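Local coordinates for cytochrome c-552/4 domain-containing protein (Ignicoccus hospitalis KIN4/I, PDB 4QO5), which is a membrane-associated octaheme cytochrome c of uncharacterised function that probably moves electrons through its array of hemes, at residues Arg205-Pro208 with Asp209-Gly213; Glu196-Pro199 with Asn200-Val203; Glu88-Pro91 with Asp92-Asp95; Glu119-Ser122 with Lys123-Lys126. One frame throughout, in Å; residues are numbered along the deposited sequence.

Interaction 1. Residues Arg205-Pro208 with Asp209-Gly213. With HEC (heme c), chain C.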
# COMPACT_ATOMS: atom_id res chain seq x y z
N ARG A 205 -10.19 -7.87 -23.45
CA ARG A 205 -11.64 -8.11 -23.52
C ARG A 205 -12.06 -8.49 -24.95
O ARG A 205 -11.66 -7.83 -25.91
CB ARG A 205 -12.43 -6.89 -23.08
CG ARG A 205 -13.98 -7.13 -23.02
CD ARG A 205 -14.64 -5.85 -22.58
NE ARG A 205 -14.62 -4.86 -23.66
CZ ARG A 205 -14.62 -3.54 -23.48
NH1 ARG A 205 -14.61 -3.00 -22.25
NH2 ARG A 205 -14.62 -2.75 -24.54
N VAL A 206 -12.85 -9.55 -25.08
CA VAL A 206 -13.33 -9.97 -26.41
C VAL A 206 -14.70 -9.35 -26.64
O VAL A 206 -15.69 -9.75 -26.04
CB VAL A 206 -13.39 -11.51 -26.52
CG1 VAL A 206 -13.79 -11.94 -27.94
CG2 VAL A 206 -12.04 -12.12 -26.12
N ASN A 207 -14.73 -8.35 -27.52
CA ASN A 207 -15.91 -7.52 -27.71
C ASN A 207 -16.98 -8.20 -28.57
O ASN A 207 -16.68 -9.17 -29.26
CB ASN A 207 -15.48 -6.20 -28.32
CG ASN A 207 -14.59 -5.41 -27.39
OD1 ASN A 207 -15.04 -4.95 -26.35
ND2 ASN A 207 -13.33 -5.28 -27.75
N PRO A 208 -18.21 -7.68 -28.51
CA PRO A 208 -19.30 -8.27 -29.31
C PRO A 208 -19.04 -8.25 -30.83
O PRO A 208 -19.57 -9.11 -31.53
CB PRO A 208 -20.50 -7.38 -28.97
CG PRO A 208 -20.21 -6.82 -27.62
CD PRO A 208 -18.70 -6.63 -27.59
N ASP A 209 -18.26 -7.29 -31.32
CA ASP A 209 -17.94 -7.21 -32.75
C ASP A 209 -16.71 -8.05 -33.11
O ASP A 209 -16.25 -8.03 -34.25
CB ASP A 209 -17.75 -5.75 -33.20
CG ASP A 209 -16.52 -5.09 -32.57
OD1 ASP A 209 -16.20 -3.93 -32.95
OD2 ASP A 209 -15.88 -5.71 -31.70
N GLY A 210 -16.18 -8.76 -32.12
CA GLY A 210 -15.05 -9.64 -32.35
C GLY A 210 -13.69 -8.98 -32.21
O GLY A 210 -12.67 -9.67 -32.19
N SER A 211 -13.65 -7.65 -32.13
CA SER A 211 -12.37 -6.99 -31.89
C SER A 211 -11.90 -7.30 -30.48
O SER A 211 -12.69 -7.69 -29.61
CB SER A 211 -12.46 -5.48 -32.12
OG SER A 211 -13.35 -4.85 -31.21
N LEU A 212 -10.60 -7.14 -30.26
CA LEU A 212 -9.99 -7.44 -28.97
C LEU A 212 -9.49 -6.20 -28.25
O LEU A 212 -8.76 -5.38 -28.82
CB LEU A 212 -8.81 -8.40 -29.14
CG LEU A 212 -9.08 -9.72 -29.84
CD1 LEU A 212 -7.80 -10.54 -29.85
CD2 LEU A 212 -10.22 -10.47 -29.14
N GLY A 213 -9.87 -6.07 -26.98
CA GLY A 213 -9.30 -5.04 -26.13
C GLY A 213 -10.31 -4.08 -25.54
O GLY A 213 -11.41 -3.94 -26.05
FE HEC C . -20.11 6.39 -23.99
CHA HEC C . -20.23 3.28 -22.54
CHB HEC C . -23.22 7.08 -22.64
CHC HEC C . -19.90 9.43 -25.28
CHD HEC C . -17.15 5.57 -25.51
NA HEC C . -21.43 5.42 -22.80
C1A HEC C . -21.28 4.12 -22.32
C2A HEC C . -22.44 3.76 -21.54
C3A HEC C . -23.26 4.81 -21.55
C4A HEC C . -22.65 5.87 -22.33
CMA HEC C . -24.62 4.89 -20.83
CAA HEC C . -22.67 2.39 -20.87
CBA HEC C . -21.70 2.05 -19.76
CGA HEC C . -22.22 2.69 -18.51
O1A HEC C . -21.37 3.23 -17.74
O2A HEC C . -23.46 2.68 -18.29
NB HEC C . -21.35 7.84 -24.02
C1B HEC C . -22.53 8.03 -23.32
C2B HEC C . -22.89 9.42 -23.35
C3B HEC C . -21.91 10.02 -24.03
C4B HEC C . -20.97 9.07 -24.50
CMB HEC C . -24.14 9.98 -22.60
CAB HEC C . -21.55 11.46 -24.33
CBB HEC C . -21.85 12.39 -23.11
NC HEC C . -18.82 7.30 -25.19
C1C HEC C . -18.90 8.59 -25.66
C2C HEC C . -17.91 8.82 -26.68
C3C HEC C . -17.05 7.79 -26.53
C4C HEC C . -17.68 6.80 -25.74
CMC HEC C . -17.65 10.26 -27.20
CAC HEC C . -15.71 7.38 -27.19
CBC HEC C . -14.71 8.55 -27.44
ND HEC C . -18.94 4.73 -24.01
C1D HEC C . -17.72 4.65 -24.68
C2D HEC C . -17.06 3.40 -24.41
C3D HEC C . -18.01 2.65 -23.50
C4D HEC C . -19.14 3.54 -23.32
CMD HEC C . -15.66 3.03 -25.01
CAD HEC C . -17.91 1.24 -22.84
CBD HEC C . -16.89 0.29 -23.43
CGD HEC C . -15.55 0.49 -22.74
O1D HEC C . -14.59 -0.23 -23.10
O2D HEC C . -15.44 1.36 -21.83
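R205 meets G213 through its backbone: G213 N donates an almost straight bond (175°) to R205 O at 2.7 Å, joining the arms of a tight hairpin-like loop. Further out, the R205 chain bends at chi3 (74°), and NE and NH2 grip N207 OD1 side-on, near the guanidinium plane. NH1 and NH2 converge on propionate oxygen O1D of heme c, each at 2.9 Å, so N207 acts as a second-shell residue that fixes the heme-binding arginine. The backbones of V206 and L212 form a single antiparallel bridge, and their side chains lie side by side, V206 CG2 3.9 Å from L212 CD2. N207 N donates to S211 O, and its side chain holds that arm at two points: ND2 reaches G213 O at 2.9 Å in the carbonyl plane, on a lone pair, and S211 O at 3.1 Å from above that carbonyl's plane. N207 O takes G210 N, closing the type I turn with P208 and D209 at its corners. D209 OD2 accepts S211 N in an Asx turn and S211 OG at 2.7 Å, while OD1 is hydrogen-bonded to T106 OG1. Helix 107-110 packs against N207, D209 and S211; V206 and L212 face Y131 of helix 129-134.

Interaction 2. Residues Glu196-Pro199 with Asn200-Val203. With HEC (heme c), chain I.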
# COMPACT_ATOMS: atom_id res chain seq x y z
N GLU A 196 -23.54 -10.95 -20.98
CA GLU A 196 -22.69 -11.75 -20.11
C GLU A 196 -21.25 -11.28 -20.32
O GLU A 196 -20.79 -11.16 -21.46
CB GLU A 196 -22.79 -13.25 -20.44
CG GLU A 196 -24.15 -13.87 -20.19
CD GLU A 196 -24.16 -15.37 -20.50
OE1 GLU A 196 -23.13 -15.89 -20.98
OE2 GLU A 196 -25.21 -16.01 -20.26
N GLY A 197 -20.56 -10.98 -19.23
CA GLY A 197 -19.17 -10.58 -19.33
C GLY A 197 -18.91 -9.09 -19.50
O GLY A 197 -17.76 -8.70 -19.73
N TYR A 198 -19.95 -8.27 -19.41
CA TYR A 198 -19.80 -6.81 -19.38
C TYR A 198 -20.79 -6.23 -18.34
O TYR A 198 -21.95 -6.60 -18.34
CB TYR A 198 -20.04 -6.18 -20.76
CG TYR A 198 -19.65 -4.72 -20.72
CD1 TYR A 198 -18.30 -4.34 -20.82
CD2 TYR A 198 -20.60 -3.74 -20.50
CE1 TYR A 198 -17.93 -3.00 -20.70
CE2 TYR A 198 -20.24 -2.39 -20.39
CZ TYR A 198 -18.91 -2.03 -20.48
OH TYR A 198 -18.57 -0.69 -20.36
N PRO A 199 -20.34 -5.28 -17.48
CA PRO A 199 -19.04 -4.58 -17.41
C PRO A 199 -17.81 -5.46 -17.23
O PRO A 199 -17.78 -6.41 -16.45
CB PRO A 199 -19.19 -3.65 -16.19
CG PRO A 199 -20.31 -4.21 -15.40
CD PRO A 199 -21.26 -4.76 -16.45
N ASN A 200 -16.79 -5.11 -18.01
CA ASN A 200 -15.44 -5.62 -17.84
C ASN A 200 -14.57 -4.71 -18.67
O ASN A 200 -14.98 -4.30 -19.75
CB ASN A 200 -15.30 -7.04 -18.38
CG ASN A 200 -13.85 -7.50 -18.39
OD1 ASN A 200 -13.13 -7.34 -19.39
ND2 ASN A 200 -13.41 -8.06 -17.28
N HIS A 201 -13.38 -4.37 -18.16
CA HIS A 201 -12.46 -3.55 -18.94
C HIS A 201 -11.02 -4.05 -18.89
O HIS A 201 -10.09 -3.27 -18.85
CB HIS A 201 -12.58 -2.08 -18.52
CG HIS A 201 -14.00 -1.59 -18.53
ND1 HIS A 201 -14.86 -1.78 -17.46
CD2 HIS A 201 -14.74 -1.01 -19.51
CE1 HIS A 201 -16.06 -1.31 -17.77
NE2 HIS A 201 -16.01 -0.84 -19.01
N GLY A 202 -10.86 -5.38 -18.88
CA GLY A 202 -9.54 -5.97 -18.95
C GLY A 202 -8.94 -5.76 -20.33
O GLY A 202 -9.66 -5.59 -21.31
N VAL A 203 -7.62 -5.79 -20.42
CA VAL A 203 -6.95 -5.39 -21.66
C VAL A 203 -7.25 -6.27 -22.87
O VAL A 203 -7.19 -5.78 -23.99
CB VAL A 203 -5.43 -5.27 -21.47
CG1 VAL A 203 -5.13 -4.13 -20.52
CG2 VAL A 203 -4.87 -6.59 -20.95
FE HEC I . -18.58 3.43 -11.59
CHA HEC I . -16.04 2.47 -13.65
CHB HEC I . -19.60 0.14 -11.31
CHC HEC I . -20.84 4.29 -9.19
CHD HEC I . -18.13 6.67 -12.41
NA HEC I . -17.93 1.67 -12.31
C1A HEC I . -16.83 1.47 -13.15
C2A HEC I . -16.67 0.05 -13.39
C3A HEC I . -17.67 -0.57 -12.75
C4A HEC I . -18.47 0.41 -12.07
CMA HEC I . -17.92 -2.09 -12.71
CAA HEC I . -15.58 -0.64 -14.27
CBA HEC I . -14.39 -1.04 -13.38
CGA HEC I . -13.46 -2.04 -14.05
O1A HEC I . -13.82 -2.58 -15.12
O2A HEC I . -12.36 -2.31 -13.50
NB HEC I . -19.99 2.42 -10.49
C1B HEC I . -20.14 1.04 -10.44
C2B HEC I . -20.96 0.70 -9.32
C3B HEC I . -21.29 1.85 -8.70
C4B HEC I . -20.71 2.94 -9.46
CMB HEC I . -21.27 -0.79 -9.00
CAB HEC I . -22.05 2.14 -7.37
CBB HEC I . -22.18 0.97 -6.36
NC HEC I . -19.34 5.10 -10.97
C1C HEC I . -20.23 5.28 -9.92
C2C HEC I . -20.55 6.68 -9.80
C3C HEC I . -19.62 7.31 -10.54
C4C HEC I . -18.99 6.34 -11.39
CMC HEC I . -21.32 7.19 -8.54
CAC HEC I . -19.25 8.78 -10.80
CBC HEC I . -19.40 9.75 -9.61
ND HEC I . -17.31 4.40 -12.83
C1D HEC I . -17.33 5.78 -13.05
C2D HEC I . -16.35 6.14 -14.04
C3D HEC I . -15.71 4.82 -14.41
C4D HEC I . -16.35 3.81 -13.63
CMD HEC I . -16.04 7.55 -14.59
CAD HEC I . -14.57 4.61 -15.43
CBD HEC I . -15.22 4.04 -16.70
CGD HEC I . -14.21 3.17 -17.43
O1D HEC I . -14.03 1.99 -17.02
O2D HEC I . -13.60 3.63 -18.42
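Y198 and H201 are joined by their polar ends, and the course of the H201 side chain shows how one imidazole can tie a loop to a cofactor. CB, from which CG leaves anti to the carbonyl carbon (chi1 -51°), already lies beside a heme c propionate, and CG is 3.6 Å from its O1A. ND1 then donates to O1A at 2.7 Å, a fairly straight bond (163°) made at the ring edge. CE1 touches the propionate methylene CAA at 3.6 Å, whereas CD2 turns to the tyrosine and lies 3.9 Å from Y198 CE1. NE2, at the tip, donates to Y198 OH at 2.9 Å, the oxygen tilted 20° from the imidazole plane. Over one face, O1D of the other propionate stands 3.8 Å above the centre. The two rings meet obliquely, and the Y198 ring also borders the N200 backbone, CD1 lying 3.3 Å from N200 N. The Y198-P199 peptide is cis. N200 OD1 accepts G202 N at 3.0 Å in an Asx turn, and its ND2 is held by L168 O. Y415 of the second subunit packs on P199 and H201, and K254 of that subunit binds the same heme. A leucine in place of H201 would probably leave Y198 OH without its imidazole partner and O1A without this donor, that propionate being less firmly held. Donation from both nitrogens would imply a protonated, positively charged imidazole, which the nearby propionates would probably favour, and it sets the ring's rotation from both ends.

Interaction 3. Residues Glu88-Pro91 with Asp92-Asp95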
# COMPACT_ATOMS: atom_id res chain seq x y z
N GLU A 88 -24.39 -1.87 -37.98
CA GLU A 88 -24.53 -3.22 -38.53
C GLU A 88 -23.43 -4.18 -38.06
O GLU A 88 -23.60 -5.40 -38.11
CB GLU A 88 -24.57 -3.16 -40.06
CG GLU A 88 -23.22 -2.87 -40.74
CD GLU A 88 -22.74 -1.42 -40.58
OE1 GLU A 88 -23.51 -0.57 -40.09
OE2 GLU A 88 -21.58 -1.13 -40.95
N LYS A 89 -22.30 -3.64 -37.59
CA LYS A 89 -21.20 -4.46 -37.11
C LYS A 89 -21.28 -4.80 -35.62
O LYS A 89 -20.47 -5.58 -35.11
CB LYS A 89 -19.86 -3.76 -37.37
CG LYS A 89 -19.60 -3.45 -38.84
CD LYS A 89 -18.27 -2.73 -39.01
CE LYS A 89 -17.98 -2.42 -40.48
NZ LYS A 89 -16.75 -1.58 -40.63
N HIS A 90 -22.24 -4.22 -34.92
CA HIS A 90 -22.34 -4.44 -33.48
C HIS A 90 -23.63 -5.17 -33.13
O HIS A 90 -24.71 -4.63 -33.32
CB HIS A 90 -22.29 -3.10 -32.74
CG HIS A 90 -20.98 -2.38 -32.89
ND1 HIS A 90 -19.92 -2.60 -32.04
CD2 HIS A 90 -20.58 -1.44 -33.77
CE1 HIS A 90 -18.91 -1.82 -32.40
NE2 HIS A 90 -19.29 -1.11 -33.44
N PRO A 91 -23.50 -6.41 -32.61
CA PRO A 91 -24.63 -7.23 -32.15
C PRO A 91 -25.39 -6.59 -30.99
O PRO A 91 -26.54 -6.95 -30.75
CB PRO A 91 -23.95 -8.52 -31.67
CG PRO A 91 -22.67 -8.58 -32.47
CD PRO A 91 -22.23 -7.14 -32.56
N ASP A 92 -24.75 -5.67 -30.27
CA ASP A 92 -25.43 -4.96 -29.18
C ASP A 92 -26.05 -3.65 -29.65
O ASP A 92 -26.41 -2.79 -28.83
CB ASP A 92 -24.52 -4.76 -27.95
CG ASP A 92 -23.22 -4.04 -28.26
OD1 ASP A 92 -22.76 -4.07 -29.42
OD2 ASP A 92 -22.62 -3.46 -27.31
N THR A 93 -26.21 -3.50 -30.96
CA THR A 93 -26.94 -2.35 -31.49
C THR A 93 -28.42 -2.47 -31.15
O THR A 93 -29.05 -3.50 -31.42
CB THR A 93 -26.76 -2.21 -33.01
OG1 THR A 93 -25.42 -1.76 -33.27
CG2 THR A 93 -27.74 -1.19 -33.57
N ILE A 94 -28.98 -1.42 -30.55
CA ILE A 94 -30.40 -1.41 -30.22
C ILE A 94 -31.03 -0.09 -30.64
O ILE A 94 -30.35 0.92 -30.76
CB ILE A 94 -30.64 -1.58 -28.71
CG1 ILE A 94 -29.88 -0.52 -27.93
CG2 ILE A 94 -30.24 -2.98 -28.28
CD1 ILE A 94 -30.28 -0.43 -26.46
N ASP A 95 -32.34 -0.10 -30.88
CA ASP A 95 -33.03 1.16 -31.07
C ASP A 95 -33.08 1.90 -29.73
O ASP A 95 -33.28 1.30 -28.67
CB ASP A 95 -34.44 0.96 -31.61
CG ASP A 95 -35.02 2.24 -32.17
OD1 ASP A 95 -34.66 2.60 -33.32
OD2 ASP A 95 -35.81 2.90 -31.46
O HOH W 1 -20.08 -3.64 -29.42
O HOH W 2 -28.40 -5.82 -32.96
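H90 and D92 lie side by side and point the same way, the imidazole and carboxylate planes 50° apart, a pairing in which water does what direct contact does not. H90 ND1 and D92 OD1 stand 4.1 Å apart, and a water spans them, 2.8 Å from ND1 and donating to OD1 at 2.7 Å. OD1 also rests 3.5 Å from H90 CB. The aspartate reaches back in this way because its CG sits between the backbone N and the carbonyl carbon (chi1 56°), bringing OD1 back toward H90. T93 OG1 lies 3.4 Å from H90 CB and is hydrogen-bonded to P87 O. T93 N donates to H90 O at 3.0 Å, the bond that closes a type I turn from H90 to T93 with P91 and D92 at its corners. The far ends of the two main side chains are secured by other residues. H90 NE2 is hydrogen-bonded to D109 OD1 and its ring stacks on that of H102, while D92 OD2 is held by Y195 OH and I104 N; both polar ends of this buried pair are therefore engaged. The turn delivers the chain from the 3-10 segment ending at K89 into strand 94-96. There I94 pairs with I101 of strand 99-101, touches a heme c, and, with D92, packs on V193 of strand 188-196.

Interaction 4. Residues Glu119-Ser122 with Lys123-Lys126. With HEC (heme c), chain G.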
# COMPACT_ATOMS: atom_id res chain seq x y z
N GLU A 119 -4.11 -0.51 -34.73
CA GLU A 119 -3.18 -1.42 -35.41
C GLU A 119 -2.07 -1.89 -34.47
O GLU A 119 -1.74 -3.08 -34.42
CB GLU A 119 -2.56 -0.77 -36.66
CG GLU A 119 -3.54 -0.48 -37.79
CD GLU A 119 -3.98 -1.72 -38.54
OE1 GLU A 119 -3.42 -2.81 -38.31
OE2 GLU A 119 -4.90 -1.60 -39.39
N GLN A 120 -1.49 -0.96 -33.72
CA GLN A 120 -0.45 -1.30 -32.77
C GLN A 120 -0.96 -2.20 -31.65
O GLN A 120 -0.37 -3.25 -31.37
CB GLN A 120 0.17 -0.04 -32.19
CG GLN A 120 1.05 0.69 -33.20
CD GLN A 120 1.55 2.01 -32.66
OE1 GLN A 120 1.25 2.38 -31.52
NE2 GLN A 120 2.29 2.74 -33.49
N TYR A 121 -2.07 -1.79 -31.04
CA TYR A 121 -2.63 -2.54 -29.94
C TYR A 121 -2.98 -3.96 -30.32
O TYR A 121 -2.74 -4.89 -29.55
CB TYR A 121 -3.85 -1.83 -29.37
CG TYR A 121 -4.25 -2.36 -28.03
CD1 TYR A 121 -3.51 -2.05 -26.91
CD2 TYR A 121 -5.34 -3.20 -27.88
CE1 TYR A 121 -3.85 -2.53 -25.68
CE2 TYR A 121 -5.70 -3.70 -26.65
CZ TYR A 121 -4.94 -3.36 -25.55
OH TYR A 121 -5.26 -3.83 -24.31
N SER A 122 -3.56 -4.13 -31.51
CA SER A 122 -4.10 -5.42 -31.93
C SER A 122 -3.03 -6.49 -32.10
O SER A 122 -3.33 -7.68 -32.04
CB SER A 122 -4.90 -5.26 -33.22
OG SER A 122 -4.03 -4.98 -34.29
N LYS A 123 -1.78 -6.07 -32.30
CA LYS A 123 -0.64 -6.98 -32.37
C LYS A 123 -0.07 -7.35 -31.00
O LYS A 123 0.74 -8.27 -30.88
CB LYS A 123 0.49 -6.35 -33.19
CG LYS A 123 0.21 -6.22 -34.67
CD LYS A 123 1.23 -5.27 -35.28
CE LYS A 123 1.82 -5.81 -36.57
NZ LYS A 123 3.18 -5.22 -36.82
N SER A 124 -0.47 -6.61 -29.97
CA SER A 124 0.17 -6.72 -28.67
C SER A 124 -0.34 -7.89 -27.83
O SER A 124 -1.45 -8.37 -28.02
CB SER A 124 0.00 -5.41 -27.88
OG SER A 124 -1.33 -5.28 -27.39
N SER A 125 0.49 -8.33 -26.89
CA SER A 125 0.10 -9.34 -25.92
C SER A 125 -1.13 -8.93 -25.12
O SER A 125 -1.93 -9.79 -24.75
CB SER A 125 1.25 -9.62 -24.95
OG SER A 125 2.44 -9.91 -25.65
N LYS A 126 -1.27 -7.63 -24.86
CA LYS A 126 -2.44 -7.13 -24.12
C LYS A 126 -3.74 -7.46 -24.84
O LYS A 126 -4.70 -7.91 -24.22
CB LYS A 126 -2.35 -5.62 -23.90
CG LYS A 126 -1.35 -5.20 -22.80
CD LYS A 126 -1.26 -3.68 -22.72
CE LYS A 126 -0.47 -3.23 -21.50
NZ LYS A 126 -1.40 -3.39 -20.36
FE HEC G . -0.46 -3.69 -18.37
CHA HEC G . 1.02 -6.54 -19.66
CHB HEC G . 2.47 -1.94 -18.80
CHC HEC G . -2.13 -0.78 -17.68
CHD HEC G . -3.22 -5.46 -17.52
NA HEC G . 1.38 -4.13 -19.13
C1A HEC G . 1.78 -5.39 -19.55
C2A HEC G . 3.19 -5.30 -19.91
C3A HEC G . 3.59 -4.03 -19.68
C4A HEC G . 2.47 -3.27 -19.17
CMA HEC G . 5.01 -3.44 -19.89
CAA HEC G . 4.03 -6.49 -20.42
CBA HEC G . 3.79 -6.76 -21.91
CGA HEC G . 2.64 -7.72 -22.10
O1A HEC G . 1.71 -7.37 -22.88
O2A HEC G . 2.65 -8.82 -21.48
NB HEC G . 0.07 -1.77 -18.24
C1B HEC G . 1.32 -1.23 -18.51
C2B HEC G . 1.20 0.22 -18.48
C3B HEC G . -0.09 0.52 -18.22
C4B HEC G . -0.80 -0.72 -18.03
CMB HEC G . 2.37 1.18 -18.79
CAB HEC G . -0.90 1.83 -18.14
CBB HEC G . -0.39 3.05 -18.96
NC HEC G . -2.29 -3.21 -17.68
C1C HEC G . -2.81 -1.95 -17.51
C2C HEC G . -4.12 -2.07 -16.86
C3C HEC G . -4.50 -3.33 -17.16
C4C HEC G . -3.31 -4.09 -17.47
CMC HEC G . -5.01 -0.80 -16.90
CAC HEC G . -5.82 -4.12 -16.96
CBC HEC G . -7.17 -3.37 -17.08
ND HEC G . -0.99 -5.71 -18.55
C1D HEC G . -2.24 -6.19 -18.13
C2D HEC G . -2.32 -7.60 -18.43
C3D HEC G . -1.00 -7.95 -19.10
C4D HEC G . -0.25 -6.71 -19.15
CMD HEC G . -3.51 -8.55 -18.13
CAD HEC G . -0.59 -9.32 -19.66
CBD HEC G . -0.91 -9.38 -21.15
CGD HEC G . -0.39 -10.70 -21.68
O1D HEC G . 0.85 -10.85 -21.80
O2D HEC G . -1.23 -11.58 -22.01
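With CG anti to the backbone N (chi1 -165°), the Y121 ring swings forward along the chain towards S124 and K126. The K126 chain runs extended until its last torsion, chi4 -77°, turns NZ onto the heme iron. The two side chains cross at about a right angle, Y121 OH coming 3.4 Å from K126 CB and Y121 CE1 4.1 Å from K126 CD. S124 OG stands over one face of the Y121 ring, offset toward the rim, and donates to Y121 O at 2.6 Å on a lone pair in the carbonyl plane. S124 N donates to the same oxygen at 2.9 Å, so one carbonyl is gripped twice. Together with the longer bond from K123 N to Q120 O, 3.3 Å, this gives two successive i to i+3 bonds near the C-terminal end of helix 115-122. The loop that follows supplies an axial ligand: K126 NZ binds iron at 2.2 Å, and H239 of a CxxCH heme-attachment motif is the other, making a lysine/histidine-ligated heme c. CE passes 3.1 Å from pyrrole nitrogen NA on its way. The phenol of Y121 is hydrogen-bonded to V203 O, and its ring belongs to the pocket of a further heme. Replacing Y121 by alanine would probably leave V203 O without its phenol partner and open a gap beside the lysine methylenes, letting the ligand chain move. Just ahead of the lysine, S125 sets its CB against the propionates of the iron-bearing heme, while its OG is hydrogen-bonded to D309 OD1.

How the interactions relate
From the N terminus the order is interaction 3, interaction 4, interaction 2 and interaction 1. Each closes only a short local turn; all four run in series, and none nests in or crosses another. Interaction 3 leads into strand 94-96, interaction 4 leaves helix 115-122, and interactions 2 and 1 occupy successive parts of the loop after strand 188-196. Interaction 1 is the hub: R205 NH1 reaches N200 O of interaction 2, P208 and D209 pack on K89, H90, P91 and D92 of interaction 3, and G213 rests against Y121 of interaction 4. Interaction 4 also joins interaction 2 through the tyrosine hydroxyl. Interaction 3 touches neither 2 nor 4, so 205-213 links it to both.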